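Local coordinates for protein yeast glycogen phosphorylase (Saccharomyces cerevisiae, PDB 1YGP) that belongs to the carbohydrate phosphorylase family of the GT-B clan, and holds pyridoxal-5'-phosphate in a pocket lined by residues from distant parts of the chain, at residues L327-K330 against Q331-F334; W567-V570 against K571-N574; V606-H610 against E611-Q615; E866-S869 against D870-N874. All coordinates share one frame; numbering follows the deposited sequence.

Contact 1: residues L327-K330 against Q331-F334; sequences LRLK and QQYF
Gln-332 lies over the carbonyl of Arg-328, one turn earlier in the α-helix 322-350, in the usual i to i+4 arrangement. Its CB stands 3.6 Å from both Arg-328 O and Leu-329 O. The next carbon, CG, comes closer to the first of these, 3.2 Å from Arg-328 O, because chi1 (-63°) sets CG beside the backbone N and opposite the carbonyl carbon. From there the chain runs extended. CD is 3.9 Å from Arg-328 O, and at the tip NE2 skirts the methyl CD1 of Leu-329. The amide finds its partners beyond this helix: OE1 is hydrogen-bonded to His-369 ND1, and NE2 makes a weak bond to Glu-413.

Neighbouring side chains fan out to other parts of the N-terminal half. Gln-331 NE2 bonds to the carbonyls of Ile-311 and Val-314, Lys-330 NZ forms a salt bridge with Glu-326 and a hydrogen bond with Tyr-233 OH, and Tyr-333 OH reaches Glu-376. Five of the eight residues are buried. Beneath the side chains, four successive N-H groups bond to the carbonyls four residues earlier, and the straightest joins Phe-334 N to Lys-330 O at 3.0 Å with an N-H...O angle of 175°.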
loop_
_atom_site.group_PDB
_atom_site.type_symbol
_atom_site.label_atom_id
_atom_site.label_comp_id
_atom_site.label_asym_id
_atom_site.label_seq_id
_atom_site.Cartn_x
_atom_site.Cartn_y
_atom_site.Cartn_z
ATOM N N LEU A 327 8.237 -21.387 8.289
ATOM C CA LEU A 327 7.980 -20.224 7.465
ATOM C C LEU A 327 9.040 -20.065 6.401
ATOM O O LEU A 327 8.681 -19.734 5.271
ATOM C CB LEU A 327 7.908 -18.971 8.340
ATOM C CG LEU A 327 7.522 -17.651 7.710
ATOM C CD1 LEU A 327 6.114 -17.705 7.139
ATOM C CD2 LEU A 327 7.514 -16.602 8.768
ATOM N N ARG A 328 10.313 -20.343 6.689
ATOM C CA ARG A 328 11.377 -20.266 5.694
ATOM C C ARG A 328 11.074 -21.291 4.613
ATOM O O ARG A 328 11.110 -20.945 3.427
ATOM C CB ARG A 328 12.737 -20.583 6.296
ATOM C CG ARG A 328 13.179 -19.568 7.341
ATOM C CD ARG A 328 14.130 -18.522 6.809
ATOM N NE ARG A 328 15.514 -18.921 6.977
ATOM C CZ ARG A 328 16.424 -18.165 7.611
ATOM N NH1 ARG A 328 16.140 -16.983 8.140
ATOM N NH2 ARG A 328 17.675 -18.605 7.716
ATOM N N LEU A 329 10.700 -22.533 4.957
ATOM C CA LEU A 329 10.399 -23.499 3.926
ATOM C C LEU A 329 9.171 -23.077 3.126
ATOM O O LEU A 329 9.177 -23.112 1.892
ATOM C CB LEU A 329 10.177 -24.876 4.552
ATOM C CG LEU A 329 10.073 -26.084 3.584
ATOM C CD1 LEU A 329 11.326 -26.205 2.694
ATOM C CD2 LEU A 329 9.878 -27.335 4.404
ATOM N N LYS A 330 8.160 -22.565 3.828
ATOM C CA LYS A 330 6.879 -22.116 3.281
ATOM C C LYS A 330 7.093 -21.024 2.238
ATOM O O LYS A 330 6.572 -21.068 1.131
ATOM C CB LYS A 330 6.063 -21.644 4.471
ATOM C CG LYS A 330 4.559 -21.774 4.401
ATOM C CD LYS A 330 4.135 -21.805 5.862
ATOM C CE LYS A 330 2.646 -22.079 6.063
ATOM N NZ LYS A 330 2.359 -22.140 7.487
ATOM N N GLN A 331 7.949 -20.071 2.567
ATOM C CA GLN A 331 8.341 -18.970 1.706
ATOM C C GLN A 331 9.113 -19.477 0.485
ATOM O O GLN A 331 8.783 -19.126 -0.651
ATOM C CB GLN A 331 9.142 -18.039 2.612
ATOM C CG GLN A 331 9.814 -16.800 2.090
ATOM C CD GLN A 331 10.393 -15.974 3.246
ATOM O OE1 GLN A 331 11.461 -16.267 3.780
ATOM N NE2 GLN A 331 9.774 -14.902 3.708
ATOM N N GLN A 332 10.113 -20.354 0.662
ATOM C CA GLN A 332 10.910 -20.907 -0.434
ATOM C C GLN A 332 10.045 -21.757 -1.361
ATOM O O GLN A 332 10.250 -21.764 -2.586
ATOM C CB GLN A 332 12.048 -21.771 0.102
ATOM C CG GLN A 332 13.077 -21.041 0.942
ATOM C CD GLN A 332 14.298 -21.863 1.315
ATOM O OE1 GLN A 332 15.410 -21.341 1.464
ATOM N NE2 GLN A 332 14.200 -23.171 1.473
ATOM N N TYR A 333 9.036 -22.458 -0.821
ATOM C CA TYR A 333 8.136 -23.167 -1.703
ATOM C C TYR A 333 7.316 -22.143 -2.485
ATOM O O TYR A 333 7.420 -22.186 -3.711
ATOM C CB TYR A 333 7.175 -24.095 -0.951
ATOM C CG TYR A 333 6.319 -24.877 -1.940
ATOM C CD1 TYR A 333 6.874 -25.350 -3.132
ATOM C CD2 TYR A 333 4.960 -25.043 -1.704
ATOM C CE1 TYR A 333 6.072 -25.964 -4.087
ATOM C CE2 TYR A 333 4.148 -25.663 -2.654
ATOM C CZ TYR A 333 4.711 -26.110 -3.842
ATOM O OH TYR A 333 3.927 -26.669 -4.826
ATOM N N PHE A 334 6.567 -21.207 -1.870
ATOM C CA PHE A 334 5.760 -20.170 -2.533
ATOM C C PHE A 334 6.446 -19.507 -3.746
ATOM O O PHE A 334 5.923 -19.456 -4.862
ATOM C CB PHE A 334 5.411 -19.156 -1.443
ATOM C CG PHE A 334 4.705 -17.892 -1.902
ATOM C CD1 PHE A 334 3.348 -17.919 -2.211
ATOM C CD2 PHE A 334 5.435 -16.713 -2.065
ATOM C CE1 PHE A 334 2.724 -16.777 -2.696
ATOM C CE2 PHE A 334 4.799 -15.570 -2.552
ATOM C CZ PHE A 334 3.442 -15.602 -2.872
#

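Contact 2: residues W567-V570 against K571-N574; sequences WNQV and KLNN
Gln-569 and Asn-573 cross obliquely on the outer side of their helix, yet their amide planes are only 10° apart, which makes the two flat groups nearly parallel. The approach is through Gln-569 OE1, which lies 2.9 Å from Asn-573 ND2. A bend at chi2 (63°) turns the Gln-569 amide along the helix toward the next turn, and chi1 of Asn-573 (-56°) keeps its own amide beside the backbone N, which brings ND2 near that oxygen. On another flank of the Gln-569 amide, Leu-572 CD1 approaches OE1 at 3.7 Å, an apolar methyl beside a polar oxygen.

The backbone beneath is the α-helix 562-584, part of the C-terminal half of the GT-B fold. Gln-569 O accepts the N-H of Asn-573 at 2.9 Å, together with a weak bond from Leu-572 N, and Val-570 O accepts Asn-574 N at 2.9 Å. The bond from Lys-571 N to Trp-567 O, 3.5 Å long, is weak.

Other side chains make their polar contacts with the rest of the fold. Trp-567 packs on helices 527-536 and 842-856, with NE1 bonded to Ser-849 OG. Lys-571, with CB 3.4 Å from Asn-568 O, kinks at chi2 and chi3 and carries NZ to three backbone carbonyls, those of Pro-706, Ser-708 and Asn-732. Asn-574 CG lies 3.7 Å from Val-570 O, while its ND2 bonds to Asn-526 OD1 and to the carbonyl of Pro-706.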
loop_
_atom_site.group_PDB
_atom_site.type_symbol
_atom_site.label_atom_id
_atom_site.label_comp_id
_atom_site.label_asym_id
_atom_site.label_seq_id
_atom_site.Cartn_x
_atom_site.Cartn_y
_atom_site.Cartn_z
ATOM N N TRP A 567 44.575 12.040 -10.820
ATOM C CA TRP A 567 44.088 10.834 -10.193
ATOM C C TRP A 567 43.919 11.093 -8.714
ATOM O O TRP A 567 42.912 10.695 -8.122
ATOM C CB TRP A 567 45.074 9.697 -10.382
ATOM C CG TRP A 567 44.437 8.318 -10.250
ATOM C CD1 TRP A 567 44.449 7.641 -9.060
ATOM C CD2 TRP A 567 43.819 7.607 -11.255
ATOM N NE1 TRP A 567 43.843 6.503 -9.309
ATOM C CE2 TRP A 567 43.451 6.436 -10.589
ATOM C CE3 TRP A 567 43.516 7.766 -12.609
ATOM C CZ2 TRP A 567 42.785 5.417 -11.257
ATOM C CZ3 TRP A 567 42.842 6.740 -13.277
ATOM C CH2 TRP A 567 42.482 5.573 -12.602
ATOM N N ASN A 568 44.847 11.806 -8.085
ATOM C CA ASN A 568 44.717 12.011 -6.669
ATOM C C ASN A 568 43.572 12.957 -6.352
ATOM O O ASN A 568 42.782 12.686 -5.440
ATOM C CB ASN A 568 46.001 12.550 -6.103
ATOM C CG ASN A 568 45.983 12.457 -4.585
ATOM O OD1 ASN A 568 46.335 13.398 -3.895
ATOM N ND2 ASN A 568 45.596 11.373 -3.931
ATOM N N GLN A 569 43.399 14.009 -7.149
ATOM C CA GLN A 569 42.344 14.993 -6.942
ATOM C C GLN A 569 40.957 14.376 -6.928
ATOM O O GLN A 569 40.136 14.706 -6.058
ATOM C CB GLN A 569 42.409 16.039 -8.033
ATOM C CG GLN A 569 41.376 17.134 -7.908
ATOM C CD GLN A 569 41.574 17.922 -6.635
ATOM O OE1 GLN A 569 40.939 17.712 -5.605
ATOM N NE2 GLN A 569 42.491 18.874 -6.671
ATOM N N VAL A 570 40.722 13.446 -7.862
ATOM C CA VAL A 570 39.446 12.727 -7.939
ATOM C C VAL A 570 39.194 12.104 -6.545
ATOM O O VAL A 570 38.240 12.411 -5.820
ATOM C CB VAL A 570 39.553 11.635 -9.062
ATOM C CG1 VAL A 570 38.246 10.903 -9.191
ATOM C CG2 VAL A 570 39.837 12.249 -10.423
ATOM N N LYS A 571 40.168 11.338 -6.072
ATOM C CA LYS A 571 40.046 10.645 -4.813
ATOM C C LYS A 571 39.869 11.606 -3.653
ATOM O O LYS A 571 39.150 11.272 -2.714
ATOM C CB LYS A 571 41.297 9.748 -4.682
ATOM C CG LYS A 571 41.434 8.869 -3.429
ATOM C CD LYS A 571 40.321 7.877 -3.163
ATOM C CE LYS A 571 40.429 6.720 -4.119
ATOM N NZ LYS A 571 39.381 5.748 -3.891
ATOM N N LEU A 572 40.421 12.823 -3.701
ATOM C CA LEU A 572 40.275 13.802 -2.613
ATOM C C LEU A 572 38.841 14.321 -2.608
ATOM O O LEU A 572 38.195 14.384 -1.554
ATOM C CB LEU A 572 41.298 14.975 -2.810
ATOM C CG LEU A 572 41.597 16.133 -1.810
ATOM C CD1 LEU A 572 40.572 17.227 -1.945
ATOM C CD2 LEU A 572 41.574 15.629 -0.385
ATOM N N ASN A 573 38.273 14.634 -3.776
ATOM C CA ASN A 573 36.907 15.135 -3.840
ATOM C C ASN A 573 35.975 14.038 -3.368
ATOM O O ASN A 573 35.082 14.318 -2.563
ATOM C CB ASN A 573 36.523 15.548 -5.262
ATOM C CG ASN A 573 37.454 16.587 -5.900
ATOM O OD1 ASN A 573 37.681 16.563 -7.114
ATOM N ND2 ASN A 573 38.035 17.539 -5.167
ATOM N N ASN A 574 36.222 12.777 -3.754
ATOM C CA ASN A 574 35.426 11.642 -3.281
ATOM C C ASN A 574 35.467 11.478 -1.778
ATOM O O ASN A 574 34.463 11.101 -1.157
ATOM C CB ASN A 574 35.876 10.319 -3.845
ATOM C CG ASN A 574 35.440 10.087 -5.276
ATOM O OD1 ASN A 574 34.570 10.743 -5.842
ATOM N ND2 ASN A 574 36.053 9.124 -5.938
#

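Contact 3: residues V606-H610 against E611-Q615; sequences VKRIH and EYKRQ
Tyr-612 sets its ring edge against the face of His-610, with CD2 3.3 Å above the centre of the imidazole. Centroids 4.6 Å apart and planes at 65° define a T-shaped (edge-to-face) pair, and a weak bond from Tyr-612 N to His-610 ND1 ties the same two residues. Tyr-661 makes a further edge-to-face contact with His-610.

The amide of Gln-615, folded back by chi2 (80°), spans the turn: NE2 donates to Arg-608 O at 2.9 Å, and OE1 accepts from His-610 N at 3.1 Å. Both donors sit above the plane of the carbonyl they approach. These two bonds hold the amide against the loop that leads from strand 601-606 of the parallel sheet into helix 615-634, a β-to-α connection whose last loop residue, Arg-614, is the N-cap. A short 3-10 turn, with Lys-613 N bonded to His-610 O at 2.9 Å, brings the chain round.

Lys-607, from the pyridoxal-5'-phosphate pocket, lays CD 4.0 Å from Lys-613 CD, and its NZ bonds to His-713. Lys-613 NZ bonds to Tyr-612 OH and forms a salt bridge with Glu-720. Arg-608 NH1, 3.5 Å from Lys-613 CE, makes a salt bridge to a bound phosphate ion that Lys-613 NZ meets only weakly.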
loop_
_atom_site.group_PDB
_atom_site.type_symbol
_atom_site.label_atom_id
_atom_site.label_comp_id
_atom_site.label_asym_id
_atom_site.label_seq_id
_atom_site.Cartn_x
_atom_site.Cartn_y
_atom_site.Cartn_z
ATOM N N VAL A 606 33.788 -2.259 5.635
ATOM C CA VAL A 606 32.340 -2.254 5.604
ATOM C C VAL A 606 31.827 -3.596 5.067
ATOM O O VAL A 606 31.979 -3.937 3.881
ATOM C CB VAL A 606 31.780 -1.078 4.723
ATOM C CG1 VAL A 606 32.087 0.230 5.428
ATOM C CG2 VAL A 606 32.423 -0.986 3.346
ATOM N N LYS A 607 31.282 -4.419 5.969
ATOM C CA LYS A 607 30.648 -5.682 5.624
ATOM C C LYS A 607 29.977 -6.259 6.849
ATOM O O LYS A 607 29.999 -5.652 7.920
ATOM C CB LYS A 607 31.640 -6.711 5.104
ATOM C CG LYS A 607 32.836 -7.077 5.958
ATOM C CD LYS A 607 33.876 -7.704 5.034
ATOM C CE LYS A 607 34.364 -6.699 4.003
ATOM N NZ LYS A 607 35.041 -7.384 2.923
ATOM N N ARG A 608 29.363 -7.428 6.690
ATOM C CA ARG A 608 28.638 -8.107 7.741
ATOM C C ARG A 608 29.531 -8.321 8.933
ATOM O O ARG A 608 30.673 -8.760 8.799
ATOM C CB ARG A 608 28.140 -9.434 7.193
ATOM C CG ARG A 608 27.368 -10.355 8.135
ATOM C CD ARG A 608 26.409 -11.123 7.250
ATOM N NE ARG A 608 26.647 -12.544 7.298
ATOM C CZ ARG A 608 27.653 -13.127 6.654
ATOM N NH1 ARG A 608 28.527 -12.438 5.915
ATOM N NH2 ARG A 608 27.754 -14.458 6.714
ATOM N N ILE A 609 28.979 -7.938 10.067
ATOM C CA ILE A 609 29.666 -8.032 11.329
ATOM C C ILE A 609 29.614 -9.513 11.640
ATOM O O ILE A 609 28.523 -10.065 11.819
ATOM C CB ILE A 609 28.909 -7.227 12.414
ATOM C CG1 ILE A 609 28.720 -5.751 12.024
ATOM C CG2 ILE A 609 29.670 -7.406 13.713
ATOM C CD1 ILE A 609 29.967 -4.878 11.716
ATOM N N HIS A 610 30.735 -10.208 11.706
ATOM C CA HIS A 610 30.694 -11.617 12.049
ATOM C C HIS A 610 32.061 -11.915 12.595
ATOM O O HIS A 610 33.021 -11.475 11.969
ATOM C CB HIS A 610 30.479 -12.502 10.824
ATOM C CG HIS A 610 30.211 -13.954 11.176
ATOM N ND1 HIS A 610 30.815 -14.784 12.036
ATOM C CD2 HIS A 610 29.181 -14.648 10.597
ATOM C CE1 HIS A 610 30.191 -15.938 11.991
ATOM N NE2 HIS A 610 29.214 -15.841 11.130
ATOM N N GLU A 611 32.228 -12.711 13.655
ATOM C CA GLU A 611 33.568 -13.025 14.141
ATOM C C GLU A 611 34.580 -13.511 13.103
ATOM O O GLU A 611 35.734 -13.090 13.173
ATOM C CB GLU A 611 33.503 -14.075 15.207
ATOM C CG GLU A 611 32.884 -13.637 16.504
ATOM C CD GLU A 611 32.830 -14.821 17.444
ATOM O OE1 GLU A 611 31.874 -15.602 17.372
ATOM O OE2 GLU A 611 33.765 -14.961 18.233
ATOM N N TYR A 612 34.191 -14.355 12.124
ATOM C CA TYR A 612 35.118 -14.802 11.101
ATOM C C TYR A 612 35.537 -13.709 10.112
ATOM O O TYR A 612 36.478 -13.871 9.337
ATOM C CB TYR A 612 34.498 -16.004 10.357
ATOM C CG TYR A 612 33.652 -15.768 9.108
ATOM C CD1 TYR A 612 34.279 -15.547 7.878
ATOM C CD2 TYR A 612 32.262 -15.751 9.177
ATOM C CE1 TYR A 612 33.535 -15.296 6.731
ATOM C CE2 TYR A 612 31.508 -15.502 8.022
ATOM C CZ TYR A 612 32.152 -15.268 6.802
ATOM O OH TYR A 612 31.422 -14.938 5.670
ATOM N N LYS A 613 34.822 -12.590 10.029
ATOM C CA LYS A 613 35.217 -11.483 9.162
ATOM C C LYS A 613 36.279 -10.668 9.866
ATOM O O LYS A 613 36.823 -9.724 9.292
ATOM C CB LYS A 613 34.084 -10.547 8.874
ATOM C CG LYS A 613 32.937 -11.202 8.191
ATOM C CD LYS A 613 33.219 -11.315 6.741
ATOM C CE LYS A 613 31.881 -11.649 6.192
ATOM N NZ LYS A 613 32.035 -12.078 4.828
ATOM N N ARG A 614 36.497 -10.991 11.135
ATOM C CA ARG A 614 37.494 -10.415 11.992
ATOM C C ARG A 614 37.498 -8.907 12.102
ATOM O O ARG A 614 38.536 -8.247 12.120
ATOM C CB ARG A 614 38.854 -10.957 11.549
ATOM C CG ARG A 614 38.813 -12.464 11.728
ATOM C CD ARG A 614 40.188 -12.997 11.919
ATOM N NE ARG A 614 40.984 -12.768 10.730
ATOM C CZ ARG A 614 42.242 -13.224 10.609
ATOM N NH1 ARG A 614 42.805 -13.927 11.609
ATOM N NH2 ARG A 614 42.932 -12.964 9.478
ATOM N N GLN A 615 36.320 -8.300 12.262
ATOM C CA GLN A 615 36.252 -6.873 12.583
ATOM C C GLN A 615 36.986 -6.657 13.919
ATOM O O GLN A 615 37.612 -5.611 14.129
ATOM C CB GLN A 615 34.829 -6.363 12.794
ATOM C CG GLN A 615 34.020 -6.172 11.549
ATOM C CD GLN A 615 33.414 -7.429 10.962
ATOM O OE1 GLN A 615 33.290 -8.495 11.566
ATOM N NE2 GLN A 615 32.954 -7.315 9.739
#

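Contact 4: residues E866-S869 against D870-N874; sequences EEYS and DTIWN
Tyr-868 rests its CB on one face of the Trp-873 six-membered ring, 3.8 Å from the centroid and 13° off the ring normal, a CH-pi contact. The aromatic rings themselves run nearly parallel, with planes 21° apart, but a centroid separation of 5.3 Å shows them slid past each other with little overlap. Ile-872 lies alongside Tyr-868, pointing the same way, and its CD1 touches Tyr-868 CD1 at 3.9 Å.

The backbone places these groups. Tyr-868 O takes two N-H groups from opposite faces of its carbonyl plane, Ile-872 N at 3.0 Å and Trp-873 N at 3.1 Å. The second spans five residues, the signature of the wider pi-type turn that ends helix 861-873 before Asn-874 leaves it with positive phi. Glu-867 O is gripped twice, by Thr-871 N and by Thr-871 OG1 at 3.0 Å; chi1 (62°) sets this hydroxyl between backbone N and carbonyl carbon, bringing it above the Glu-867 carbonyl plane.

Further out, the helix packs on the N-terminal-half sheet, consistent with the GT-B fold, in which the chain's end crosses back to the first domain. Tyr-868 OH bonds to Asn-482 and Thr-403, Trp-873 NE1 to Gln-364 OE1.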
loop_
_atom_site.group_PDB
_atom_site.type_symbol
_atom_site.label_atom_id
_atom_site.label_comp_id
_atom_site.label_asym_id
_atom_site.label_seq_id
_atom_site.Cartn_x
_atom_site.Cartn_y
_atom_site.Cartn_z
ATOM N N GLU A 866 29.021 -13.485 -19.877
ATOM C CA GLU A 866 29.485 -14.114 -21.106
ATOM C C GLU A 866 29.791 -15.590 -20.835
ATOM O O GLU A 866 29.296 -16.489 -21.518
ATOM C CB GLU A 866 30.740 -13.419 -21.611
ATOM C CG GLU A 866 30.469 -12.032 -22.202
ATOM C CD GLU A 866 31.675 -11.117 -22.481
ATOM O OE1 GLU A 866 32.807 -11.582 -22.663
ATOM O OE2 GLU A 866 31.468 -9.903 -22.516
ATOM N N GLU A 867 30.488 -15.866 -19.739
ATOM C CA GLU A 867 30.913 -17.210 -19.419
ATOM C C GLU A 867 29.728 -18.096 -19.146
ATOM O O GLU A 867 29.652 -19.220 -19.659
ATOM C CB GLU A 867 31.813 -17.250 -18.191
ATOM C CG GLU A 867 33.061 -16.384 -18.315
ATOM C CD GLU A 867 34.227 -16.915 -17.514
ATOM O OE1 GLU A 867 34.218 -16.895 -16.280
ATOM O OE2 GLU A 867 35.168 -17.367 -18.150
ATOM N N TYR A 868 28.767 -17.592 -18.373
ATOM C CA TYR A 868 27.595 -18.373 -18.031
ATOM C C TYR A 868 26.817 -18.687 -19.282
ATOM O O TYR A 868 26.505 -19.860 -19.516
ATOM C CB TYR A 868 26.700 -17.615 -17.077
ATOM C CG TYR A 868 26.974 -17.781 -15.590
ATOM C CD1 TYR A 868 26.452 -18.878 -14.911
ATOM C CD2 TYR A 868 27.656 -16.793 -14.892
ATOM C CE1 TYR A 868 26.595 -18.983 -13.535
ATOM C CE2 TYR A 868 27.799 -16.898 -13.512
ATOM C CZ TYR A 868 27.266 -17.987 -12.830
ATOM O OH TYR A 868 27.383 -18.058 -11.444
ATOM N N SER A 869 26.589 -17.677 -20.122
ATOM C CA SER A 869 25.848 -17.872 -21.349
ATOM C C SER A 869 26.517 -18.907 -22.225
ATOM O O SER A 869 25.829 -19.807 -22.723
ATOM C CB SER A 869 25.733 -16.585 -22.141
ATOM O OG SER A 869 25.048 -15.594 -21.387
ATOM N N ASP A 870 27.837 -18.902 -22.350
ATOM C CA ASP A 870 28.467 -19.843 -23.238
ATOM C C ASP A 870 28.746 -21.225 -22.692
ATOM O O ASP A 870 28.710 -22.168 -23.488
ATOM C CB ASP A 870 29.747 -19.220 -23.747
ATOM C CG ASP A 870 29.480 -17.958 -24.566
ATOM O OD1 ASP A 870 28.440 -17.885 -25.243
ATOM O OD2 ASP A 870 30.324 -17.051 -24.517
ATOM N N THR A 871 29.002 -21.451 -21.405
ATOM C CA THR A 871 29.301 -22.813 -20.997
ATOM C C THR A 871 28.104 -23.550 -20.417
ATOM O O THR A 871 27.919 -24.758 -20.597
ATOM C CB THR A 871 30.463 -22.808 -19.977
ATOM O OG1 THR A 871 30.066 -22.092 -18.821
ATOM C CG2 THR A 871 31.695 -22.143 -20.560
ATOM N N ILE A 872 27.251 -22.797 -19.732
ATOM C CA ILE A 872 26.162 -23.404 -19.002
ATOM C C ILE A 872 24.829 -23.264 -19.697
ATOM O O ILE A 872 24.175 -24.269 -19.972
ATOM C CB ILE A 872 26.152 -22.766 -17.574
ATOM C CG1 ILE A 872 27.518 -23.061 -16.882
ATOM C CG2 ILE A 872 24.983 -23.315 -16.758
ATOM C CD1 ILE A 872 27.837 -22.426 -15.518
ATOM N N TRP A 873 24.396 -22.040 -19.968
ATOM C CA TRP A 873 23.058 -21.849 -20.483
ATOM C C TRP A 873 22.884 -22.132 -21.966
ATOM O O TRP A 873 21.785 -22.427 -22.432
ATOM C CB TRP A 873 22.595 -20.415 -20.198
ATOM C CG TRP A 873 22.504 -20.033 -18.721
ATOM C CD1 TRP A 873 22.269 -20.954 -17.720
ATOM C CD2 TRP A 873 22.721 -18.769 -18.228
ATOM N NE1 TRP A 873 22.360 -20.280 -16.603
ATOM C CE2 TRP A 873 22.625 -18.988 -16.843
ATOM C CE3 TRP A 873 22.981 -17.496 -18.745
ATOM C CZ2 TRP A 873 22.800 -17.939 -15.949
ATOM C CZ3 TRP A 873 23.149 -16.450 -17.846
ATOM C CH2 TRP A 873 23.063 -16.668 -16.465
ATOM N N ASN A 874 23.983 -21.970 -22.710
ATOM C CA ASN A 874 24.040 -22.104 -24.159
ATOM C C ASN A 874 22.949 -21.225 -24.728
ATOM O O ASN A 874 22.043 -21.610 -25.460
ATOM C CB ASN A 874 23.858 -23.568 -24.570
ATOM C CG ASN A 874 24.924 -24.432 -23.905
ATOM O OD1 ASN A 874 24.630 -25.330 -23.116
ATOM N ND2 ASN A 874 26.215 -24.206 -24.121
#

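Overall arrangement
Taken from the N terminus, the four contacts occur in series, each within one continuous run, so none nests in or crosses another. Contact 1 lies on helix 322-350 of the N-terminal half. Contact 2, on helix 562-584, is on the opposite side of the chain's centre, about 47 Å away between centres. Contact 3 closes the turn from strand 601-606 of the six-stranded parallel sheet into helix 615-634 and contributes Lys-607 to the pyridoxal-5'-phosphate pocket, with nearest atoms about 11 Å from contact 1 and 12 Å from contact 2. Contact 4 ends helix 861-873, where the chain has returned to the nine-stranded mixed sheet of the N-terminal half.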